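Local structure of pseudouridine synthase (Pyrococcus abyssi, 2AUS) at residues Q101-A106 and S205-E210. The protein probably isomerises uridine to pseudouridine in RNA, as an archaeal Cbf5 of the TruB family of pseudouridine synthases. Residues are numbered along the deposited sequence; the frame is centred on the assembly and turned at random.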
loop_
_atom_site.group_PDB
_atom_site.type_symbol
_atom_site.label_atom_id
_atom_site.label_comp_id
_atom_site.label_asym_id
_atom_site.label_seq_id
_atom_site.Cartn_x
_atom_site.Cartn_y
_atom_site.Cartn_z
ATOM N N GLN A 101 24.943 -14.803 4.367
ATOM C CA GLN A 101 26.105 -14.841 3.484
ATOM C C GLN A 101 26.240 -16.265 2.930
ATOM O O GLN A 101 26.758 -16.480 1.838
ATOM C CB GLN A 101 27.382 -14.480 4.262
ATOM C CG GLN A 101 28.654 -14.457 3.407
ATOM C CD GLN A 101 29.933 -14.597 4.231
ATOM O OE1 GLN A 101 30.062 -14.010 5.307
ATOM N NE2 GLN A 101 30.892 -15.365 3.716
ATOM N N ALA A 102 25.771 -17.241 3.699
ATOM C CA ALA A 102 25.853 -18.634 3.274
ATOM C C ALA A 102 24.909 -18.906 2.111
ATOM O O ALA A 102 24.983 -19.957 1.478
ATOM C CB ALA A 102 25.520 -19.561 4.443
ATOM N N LEU A 103 24.033 -17.949 1.828
ATOM C CA LEU A 103 23.058 -18.088 0.752
ATOM C C LEU A 103 23.459 -17.442 -0.563
ATOM O O LEU A 103 22.786 -17.635 -1.570
ATOM C CB LEU A 103 21.712 -17.510 1.198
ATOM C CG LEU A 103 20.675 -18.430 1.844
ATOM C CD1 LEU A 103 21.325 -19.598 2.545
ATOM C CD2 LEU A 103 19.844 -17.607 2.804
ATOM N N LEU A 104 24.542 -16.672 -0.557
ATOM C CA LEU A 104 24.996 -16.005 -1.774
ATOM C C LEU A 104 25.209 -16.952 -2.949
ATOM O O LEU A 104 24.859 -16.629 -4.078
ATOM C CB LEU A 104 26.285 -15.219 -1.506
ATOM C CG LEU A 104 26.086 -13.882 -0.793
ATOM C CD1 LEU A 104 27.433 -13.212 -0.539
ATOM C CD2 LEU A 104 25.204 -12.987 -1.648
ATOM N N PRO A 105 25.791 -18.132 -2.700
ATOM C CA PRO A 105 26.025 -19.093 -3.780
ATOM C C PRO A 105 24.885 -20.097 -3.945
ATOM O O PRO A 105 24.942 -20.967 -4.814
ATOM C CB PRO A 105 27.304 -19.778 -3.339
ATOM C CG PRO A 105 27.064 -19.907 -1.862
ATOM C CD PRO A 105 26.530 -18.530 -1.488
ATOM N N ALA A 106 23.860 -19.989 -3.107
ATOM C CA ALA A 106 22.734 -20.914 -3.172
ATOM C C ALA A 106 21.967 -20.794 -4.484
ATOM O O ALA A 106 21.846 -19.705 -5.053
ATOM C CB ALA A 106 21.795 -20.673 -1.996
ATOM N N SER A 205 15.199 -20.738 -2.340
ATOM C CA SER A 205 16.493 -20.084 -2.224
ATOM C C SER A 205 17.332 -20.963 -1.322
ATOM O O SER A 205 17.148 -20.974 -0.099
ATOM C CB SER A 205 16.377 -18.695 -1.612
ATOM O OG SER A 205 17.678 -18.153 -1.459
ATOM N N GLY A 206 18.244 -21.711 -1.929
ATOM C CA GLY A 206 19.083 -22.603 -1.154
ATOM C C GLY A 206 18.190 -23.577 -0.411
ATOM O O GLY A 206 17.327 -24.215 -1.015
ATOM N N PRO A 207 18.349 -23.698 0.911
ATOM C CA PRO A 207 17.510 -24.631 1.669
ATOM C C PRO A 207 16.105 -24.124 2.009
ATOM O O PRO A 207 15.297 -24.858 2.589
ATOM C CB PRO A 207 18.351 -24.908 2.909
ATOM C CG PRO A 207 19.033 -23.581 3.140
ATOM C CD PRO A 207 19.428 -23.141 1.746
ATOM N N PHE A 208 15.804 -22.876 1.657
ATOM C CA PHE A 208 14.481 -22.331 1.947
ATOM C C PHE A 208 13.513 -22.523 0.790
ATOM O O PHE A 208 13.772 -22.107 -0.337
ATOM C CB PHE A 208 14.584 -20.848 2.315
ATOM C CG PHE A 208 15.451 -20.595 3.510
ATOM C CD1 PHE A 208 16.827 -20.439 3.370
ATOM C CD2 PHE A 208 14.898 -20.572 4.787
ATOM C CE1 PHE A 208 17.641 -20.268 4.489
ATOM C CE2 PHE A 208 15.699 -20.403 5.912
ATOM C CZ PHE A 208 17.078 -20.249 5.765
ATOM N N LYS A 209 12.385 -23.159 1.081
ATOM C CA LYS A 209 11.386 -23.420 0.063
ATOM C C LYS A 209 9.977 -23.308 0.631
ATOM O O LYS A 209 9.791 -23.115 1.838
ATOM C CB LYS A 209 11.596 -24.816 -0.521
ATOM C CG LYS A 209 11.446 -25.927 0.496
ATOM C CD LYS A 209 11.562 -27.307 -0.143
ATOM C CE LYS A 209 12.955 -27.560 -0.699
ATOM N NZ LYS A 209 13.120 -28.963 -1.197
ATOM N N GLU A 210 8.990 -23.423 -0.250
ATOM C CA GLU A 210 7.589 -23.345 0.144
ATOM C C GLU A 210 7.150 -24.618 0.844
ATOM O O GLU A 210 6.637 -25.548 0.218
ATOM C CB GLU A 210 6.705 -23.109 -1.080
ATOM C CG GLU A 210 6.829 -21.723 -1.675
ATOM C CD GLU A 210 5.821 -21.490 -2.777
ATOM O OE1 GLU A 210 5.996 -22.050 -3.879
ATOM O OE2 GLU A 210 4.845 -20.757 -2.539
#
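A two-residue beta hairpin, closed by the type II' turn from Ser205 to Phe208, packs its tip against the bend that leads from a 3-10 segment into strand 108-116 of the pseudouridine synthase fold. Ahead of that bend, Ala102 turns to other loops, touching Val247 and Leu250. Leu103 carries most of the apolar contact, and its two methyls divide the work. CD1 lies 4.1 Å from Pro207 CD, the two side chains crossing obliquely, while CD2 approaches Phe208 CE1 at 3.8 Å, reaching the ring at a slant. Phe208 has CG anti to its carbonyl carbon, beside the backbone N (chi1 -59°), and its side chain also touches Val88 and Pro90 of strand 88-93 and Val48 and Asn50 of strand 47-53. The carbonyl oxygen of Ser205 lies in the ring plane at its edge and also accepts the Phe208 N-H, with N to O at 2.9 Å. In the reverse direction Ser205 N donates to Phe208 O at 2.8 Å, so both backbone bonds of the pair fix the hairpin. From Leu103 the chain makes a type I turn to Ala106, where Ala106 N binds Leu103 O at 3.0 Å and both side chains are directed at the hairpin. Gly206, with phi 59°, takes the first corner of its turn, and its bare CA faces Ala106 CB. Backbone hydrogen bonding between Gly206 and Gly107 continues the join towards strand 108-116, which pairs with strand 195-205. Packing is tightest at the glycine, with Ala106 CB only 3.4 Å from Gly206 CA.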